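Long-range contacts in uncharacterized lipoprotein yjhA (Bacillus subtilis, PDB 3CFU), which is of unknown function but is probably a lipid-anchored membrane protein, of which this chain is the part holding a DUF4352 domain, a beta sandwich: residues 49-54 / 108-113; 70-75 / 120-125. One frame throughout, in Å; residues are numbered along the deposited sequence.

Contact 1 of 2, residues 49-54 / 108-113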
loop_
_atom_site.group_PDB
_atom_site.type_symbol
_atom_site.label_atom_id
_atom_site.label_comp_id
_atom_site.label_asym_id
_atom_site.label_seq_id
_atom_site.Cartn_x
_atom_site.Cartn_y
_atom_site.Cartn_z
ATOM N N LEU A 49 0.017 -10.659 -6.021
ATOM C CA LEU A 49 0.445 -9.346 -6.475
ATOM C C LEU A 49 1.543 -8.820 -5.529
ATOM O O LEU A 49 1.512 -9.057 -4.319
ATOM C CB LEU A 49 -0.732 -8.358 -6.449
ATOM C CG LEU A 49 -1.757 -8.526 -7.577
ATOM C CD1 LEU A 49 -2.061 -9.995 -7.794
ATOM C CD2 LEU A 49 -3.025 -7.754 -7.252
ATOM N N ILE A 50 2.524 -8.134 -6.106
ATOM C CA ILE A 50 3.599 -7.528 -5.331
ATOM C C ILE A 50 3.654 -6.080 -5.774
ATOM O O ILE A 50 4.398 -5.735 -6.689
ATOM C CB ILE A 50 4.980 -8.145 -5.595
ATOM C CG1 ILE A 50 4.982 -9.624 -5.210
ATOM C CG2 ILE A 50 6.036 -7.384 -4.801
ATOM C CD1 ILE A 50 4.183 -10.491 -6.153
ATOM N N ILE A 51 2.857 -5.235 -5.128
ATOM C CA ILE A 51 2.815 -3.822 -5.465
ATOM C C ILE A 51 3.888 -3.054 -4.716
ATOM O O ILE A 51 3.988 -3.141 -3.490
ATOM C CB ILE A 51 1.433 -3.214 -5.127
ATOM C CG1 ILE A 51 0.340 -3.950 -5.909
ATOM C CG2 ILE A 51 1.412 -1.738 -5.479
ATOM C CD1 ILE A 51 -1.062 -3.691 -5.417
ATOM N N GLU A 52 4.712 -2.328 -5.466
ATOM C CA GLU A 52 5.759 -1.510 -4.875
ATOM C C GLU A 52 5.229 -0.087 -4.932
ATOM O O GLU A 52 4.762 0.365 -5.982
ATOM C CB GLU A 52 7.069 -1.607 -5.666
ATOM C CG GLU A 52 8.189 -0.798 -5.045
ATOM C CD GLU A 52 9.457 -0.807 -5.872
ATOM O OE1 GLU A 52 9.467 -0.196 -6.962
ATOM O OE2 GLU A 52 10.446 -1.432 -5.430
ATOM N N VAL A 53 5.289 0.606 -3.797
ATOM C CA VAL A 53 4.806 1.982 -3.707
ATOM C C VAL A 53 5.856 2.879 -3.047
ATOM O O VAL A 53 6.791 2.396 -2.403
ATOM C CB VAL A 53 3.467 2.061 -2.889
ATOM C CG1 VAL A 53 2.407 1.166 -3.516
ATOM C CG2 VAL A 53 3.693 1.642 -1.448
ATOM N N THR A 54 5.697 4.189 -3.218
ATOM C CA THR A 54 6.615 5.159 -2.642
ATOM C C THR A 54 5.832 6.288 -1.999
ATOM O O THR A 54 4.856 6.770 -2.565
ATOM C CB THR A 54 7.542 5.787 -3.715
ATOM O OG1 THR A 54 8.467 4.800 -4.185
ATOM C CG2 THR A 54 8.322 6.975 -3.130
ATOM N N LEU A 108 3.502 -4.108 -1.006
ATOM C CA LEU A 108 2.236 -4.593 -0.454
ATOM C C LEU A 108 1.993 -5.877 -1.238
ATOM O O LEU A 108 2.380 -5.964 -2.401
ATOM C CB LEU A 108 1.086 -3.612 -0.734
ATOM C CG LEU A 108 0.810 -2.396 0.153
ATOM C CD1 LEU A 108 2.058 -1.985 0.897
ATOM C CD2 LEU A 108 0.294 -1.254 -0.718
ATOM N N SER A 109 1.354 -6.869 -0.625
ATOM C CA SER A 109 1.111 -8.126 -1.325
ATOM C C SER A 109 -0.276 -8.703 -1.068
ATOM O O SER A 109 -0.809 -8.610 0.042
ATOM C CB SER A 109 2.184 -9.148 -0.936
ATOM O OG SER A 109 2.393 -10.090 -1.977
ATOM N N TYR A 110 -0.851 -9.305 -2.106
ATOM C CA TYR A 110 -2.188 -9.887 -2.028
ATOM C C TYR A 110 -2.315 -11.105 -2.935
ATOM O O TYR A 110 -1.640 -11.202 -3.959
ATOM C CB TYR A 110 -3.223 -8.856 -2.470
ATOM C CG TYR A 110 -3.133 -7.536 -1.755
ATOM C CD1 TYR A 110 -3.874 -7.297 -0.598
ATOM C CD2 TYR A 110 -2.301 -6.522 -2.231
ATOM C CE1 TYR A 110 -3.789 -6.080 0.069
ATOM C CE2 TYR A 110 -2.207 -5.298 -1.569
ATOM C CZ TYR A 110 -2.953 -5.086 -0.420
ATOM O OH TYR A 110 -2.844 -3.897 0.255
ATOM N N VAL A 111 -3.198 -12.022 -2.560
ATOM C CA VAL A 111 -3.435 -13.224 -3.342
ATOM C C VAL A 111 -4.767 -13.085 -4.065
ATOM O O VAL A 111 -5.802 -12.823 -3.449
ATOM C CB VAL A 111 -3.452 -14.464 -2.446
ATOM C CG1 VAL A 111 -2.046 -14.731 -1.926
ATOM C CG2 VAL A 111 -4.411 -14.255 -1.281
ATOM N N ILE A 112 -4.730 -13.248 -5.384
ATOM C CA ILE A 112 -5.928 -13.118 -6.196
ATOM C C ILE A 112 -5.964 -14.150 -7.326
ATOM O O ILE A 112 -4.980 -14.849 -7.577
ATOM C CB ILE A 112 -6.025 -11.695 -6.827
ATOM C CG1 ILE A 112 -4.939 -11.511 -7.894
ATOM C CG2 ILE A 112 -5.896 -10.635 -5.741
ATOM C CD1 ILE A 112 -5.260 -10.427 -8.918
ATOM N N PRO A 113 -7.110 -14.258 -8.020
ATOM C CA PRO A 113 -7.311 -15.192 -9.135
ATOM C C PRO A 113 -6.303 -14.963 -10.265
ATOM O O PRO A 113 -5.965 -13.822 -10.577
ATOM C CB PRO A 113 -8.733 -14.887 -9.589
ATOM C CG PRO A 113 -9.401 -14.387 -8.354
ATOM C CD PRO A 113 -8.354 -13.532 -7.708
#
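Leu-49 and Ile-112 interlock at one end of an antiparallel strand pair, 49-54 against 108-112, within the four-stranded sheet of a beta sandwich. Their side chains cross at about a right angle, and Leu-49 CD1 sits 3.3 Å from Ile-112 CG1 and 3.4 Å from Ile-112 CD1, a tight fit of one methyl against two neighbouring carbons. Ile-112 presents CG1 there because that atom lies between the backbone N and the carbonyl carbon (chi1 69°). Further along, the fit is looser: Ile-51 CD1 approaches Tyr-110 CE2 at 4.3 Å, and Val-53 CG1 meets Leu-108 CD2 at the same 4.3 Å. Leu-49, Ile-51 and Tyr-110 share one face and border a hollow that receives Leu-72 of strand 70-73, while Phe-70 lies on Leu-108. The backbones are held by paired bonds between Ile-51 and Leu-108, the Leu-108 N to Ile-51 O bond being 2.7 Å. On the other face, with Ile-50, the Ser-109 hydroxyl is hydrogen-bonded to Arg-48 as well as to the Leu-49 carbonyl. Two donors grip that carbonyl: Tyr-110 N reaches Leu-49 O at 3.2 Å, and Ser-109 OG at 2.7 Å, tilted 21° from the carbonyl plane.

Contact 2 of 2, residues 70-75 / 120-125; sequences FDLRDK and YTLVYN
Leu-72 and Leu-122 form the apolar centre of an antiparallel pair in the three-stranded sheet of the sandwich, facing each other at a non-hydrogen-bonded position. Their side chains cross at about a right angle, with Leu-72 CD1 4.0 Å from Leu-122 CD1. The second methyl of Leu-72 turns to the neighbouring ring, CD2 lying 3.7 Å from Tyr-120 CD1. On the same face, Phe-70 and Tyr-124 lie side by side and point the same way; their planes are 23° apart but slid so far, with 5.4 Å between the centroids of the Phe-70 and Tyr-124 rings, that they barely overlap. Beyond this pair the Tyr-124 hydroxyl hydrogen-bonds to Thr-13, and the Tyr-124 ring also stacks with Phe-15.

Between the flanking residues, backbone bonds fix the register: Val-123 N to Asp-71 O is 2.7 Å and Arg-73 N to Thr-121 O 3.1 Å, while their two reciprocal bonds are weak.

The opposite face carries the polar edge. Arg-73 starts with CG beside its backbone N (chi1 -66°) and runs extended from CG to NE, which carries NE out over Val-123, where one face of the guanidinium meets Val-123 CG2, 3.2 Å above its plane and toward its rim. Arg-73 NE gives a weak hydrogen bond to Asp-71 OD2 (3.4 Å), part of a salt bridge between the two side chains; that oxygen also bonds to Ser-79 OG. An alanine in place of Arg-73 would probably take the guanidinium off Val-123 CG2 and leave Asp-71 without its charged mate, though still bonded to Ser-79. At the end of the pair, the carboxylate of Asp-74 stands 81° from the plane of the Tyr-120 ring, and Asp-74 OD1 comes within 3.0 Å of Tyr-120 CE1.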
loop_
_atom_site.group_PDB
_atom_site.type_symbol
_atom_site.label_atom_id
_atom_site.label_comp_id
_atom_site.label_asym_id
_atom_site.label_seq_id
_atom_site.Cartn_x
_atom_site.Cartn_y
_atom_site.Cartn_z
ATOM N N PHE A 70 -3.373 1.168 3.757
ATOM C CA PHE A 70 -3.554 0.576 2.446
ATOM C C PHE A 70 -4.635 -0.486 2.350
ATOM O O PHE A 70 -4.934 -1.177 3.321
ATOM C CB PHE A 70 -2.230 -0.020 1.978
ATOM C CG PHE A 70 -1.152 0.997 1.816
ATOM C CD1 PHE A 70 -0.258 1.257 2.848
ATOM C CD2 PHE A 70 -1.069 1.740 0.649
ATOM C CE1 PHE A 70 0.705 2.247 2.725
ATOM C CE2 PHE A 70 -0.107 2.736 0.512
ATOM C CZ PHE A 70 0.783 2.993 1.550
ATOM N N ASP A 71 -5.208 -0.622 1.164
ATOM C CA ASP A 71 -6.256 -1.600 0.950
ATOM C C ASP A 71 -6.452 -1.869 -0.535
ATOM O O ASP A 71 -6.313 -0.967 -1.362
ATOM C CB ASP A 71 -7.556 -1.101 1.582
ATOM C CG ASP A 71 -8.665 -2.125 1.523
ATOM O OD1 ASP A 71 -8.351 -3.333 1.530
ATOM O OD2 ASP A 71 -9.850 -1.728 1.489
ATOM N N LEU A 72 -6.750 -3.123 -0.860
ATOM C CA LEU A 72 -6.982 -3.542 -2.238
ATOM C C LEU A 72 -8.449 -3.938 -2.363
ATOM O O LEU A 72 -8.960 -4.730 -1.568
ATOM C CB LEU A 72 -6.097 -4.739 -2.591
ATOM C CG LEU A 72 -5.857 -5.025 -4.075
ATOM C CD1 LEU A 72 -4.918 -3.963 -4.656
ATOM C CD2 LEU A 72 -5.248 -6.416 -4.231
ATOM N N ARG A 73 -9.129 -3.383 -3.358
ATOM C CA ARG A 73 -10.537 -3.681 -3.561
ATOM C C ARG A 73 -10.809 -4.391 -4.900
ATOM O O ARG A 73 -10.027 -4.276 -5.847
ATOM C CB ARG A 73 -11.347 -2.377 -3.454
ATOM C CG ARG A 73 -11.309 -1.769 -2.050
ATOM C CD ARG A 73 -11.954 -0.388 -1.965
ATOM N NE ARG A 73 -11.720 0.213 -0.653
ATOM C CZ ARG A 73 -11.796 1.518 -0.393
ATOM N NH1 ARG A 73 -12.108 2.368 -1.362
ATOM N NH2 ARG A 73 -11.537 1.974 0.831
ATOM N N ASP A 74 -11.917 -5.134 -4.952
ATOM C CA ASP A 74 -12.354 -5.878 -6.146
ATOM C C ASP A 74 -13.172 -4.980 -7.060
ATOM O O ASP A 74 -13.301 -3.779 -6.827
ATOM C CB ASP A 74 -13.294 -7.035 -5.768
ATOM C CG ASP A 74 -12.598 -8.165 -5.054
ATOM O OD1 ASP A 74 -11.395 -8.370 -5.317
ATOM O OD2 ASP A 74 -13.262 -8.862 -4.253
ATOM N N LYS A 75 -13.739 -5.591 -8.101
ATOM C CA LYS A 75 -14.617 -4.870 -9.009
ATOM C C LYS A 75 -15.872 -4.673 -8.147
ATOM O O LYS A 75 -16.604 -3.700 -8.317
ATOM C CB LYS A 75 -14.942 -5.712 -10.250
ATOM C CG LYS A 75 -15.712 -4.974 -11.352
ATOM C CD LYS A 75 -17.199 -4.846 -11.046
ATOM C CE LYS A 75 -17.990 -4.488 -12.303
ATOM N NZ LYS A 75 -19.460 -4.499 -12.064
ATOM N N TYR A 120 -8.486 -4.865 -10.131
ATOM C CA TYR A 120 -8.109 -4.359 -8.817
ATOM C C TYR A 120 -7.624 -2.916 -8.700
ATOM O O TYR A 120 -6.872 -2.408 -9.535
ATOM C CB TYR A 120 -7.064 -5.305 -8.219
ATOM C CG TYR A 120 -7.624 -6.670 -7.903
ATOM C CD1 TYR A 120 -8.024 -6.996 -6.607
ATOM C CD2 TYR A 120 -7.787 -7.631 -8.905
ATOM C CE1 TYR A 120 -8.572 -8.245 -6.312
ATOM C CE2 TYR A 120 -8.338 -8.883 -8.621
ATOM C CZ TYR A 120 -8.724 -9.181 -7.323
ATOM O OH TYR A 120 -9.243 -10.422 -7.031
ATOM N N THR A 121 -8.058 -2.274 -7.626
ATOM C CA THR A 121 -7.701 -0.900 -7.350
ATOM C C THR A 121 -7.003 -0.814 -6.001
ATOM O O THR A 121 -7.480 -1.360 -5.008
ATOM C CB THR A 121 -8.958 -0.018 -7.304
ATOM O OG1 THR A 121 -9.762 -0.283 -8.459
ATOM C CG2 THR A 121 -8.577 1.462 -7.282
ATOM N N LEU A 122 -5.855 -0.148 -5.968
ATOM C CA LEU A 122 -5.159 0.016 -4.706
ATOM C C LEU A 122 -5.738 1.303 -4.138
ATOM O O LEU A 122 -6.003 2.258 -4.880
ATOM C CB LEU A 122 -3.647 0.152 -4.897
ATOM C CG LEU A 122 -2.920 0.288 -3.549
ATOM C CD1 LEU A 122 -3.002 -1.031 -2.798
ATOM C CD2 LEU A 122 -1.477 0.698 -3.756
ATOM N N VAL A 123 -5.966 1.304 -2.828
ATOM C CA VAL A 123 -6.523 2.458 -2.142
ATOM C C VAL A 123 -5.479 2.986 -1.174
ATOM O O VAL A 123 -4.803 2.214 -0.482
ATOM C CB VAL A 123 -7.781 2.088 -1.328
ATOM C CG1 VAL A 123 -8.258 3.306 -0.545
ATOM C CG2 VAL A 123 -8.893 1.552 -2.263
ATOM N N TYR A 124 -5.350 4.304 -1.123
ATOM C CA TYR A 124 -4.389 4.918 -0.237
ATOM C C TYR A 124 -5.052 6.071 0.490
ATOM O O TYR A 124 -5.572 6.981 -0.152
ATOM C CB TYR A 124 -3.184 5.432 -1.042
ATOM C CG TYR A 124 -2.229 6.290 -0.248
ATOM C CD1 TYR A 124 -1.613 5.795 0.895
ATOM C CD2 TYR A 124 -1.952 7.602 -0.628
ATOM C CE1 TYR A 124 -0.746 6.580 1.649
ATOM C CE2 TYR A 124 -1.076 8.397 0.116
ATOM C CZ TYR A 124 -0.478 7.873 1.257
ATOM O OH TYR A 124 0.387 8.622 2.016
ATOM N N ASN A 125 -5.062 6.017 1.822
ATOM C CA ASN A 125 -5.626 7.096 2.625
ATOM C C ASN A 125 -4.464 7.634 3.467
ATOM O O ASN A 125 -4.004 6.980 4.413
ATOM C CB ASN A 125 -6.761 6.596 3.533
ATOM C CG ASN A 125 -7.514 7.744 4.207
ATOM O OD1 ASN A 125 -6.911 8.606 4.864
ATOM N ND2 ASN A 125 -8.833 7.765 4.040
#

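Overall arrangement
The centres of contact 1 and contact 2 lie about 10 Å apart, one in each antiparallel sheet of the sandwich: contact 1 joins strands 47-57 and 103-112, contact 2 joins 70-73 and 121-124. Along the chain the segments alternate, in the order 49-54, 70-75, 108-113, 120-125, so the chain passes between sheets from each segment to the next. The two contacts also touch directly at the Tyr-120 ring: Ile-112 CD1 meets Tyr-120 CE2 at 3.5 Å, and Pro-113 CD lies 3.3 Å from Tyr-120 OH. Both contacts thus line one apolar interior between the two sheets, within the DUF4352 family region.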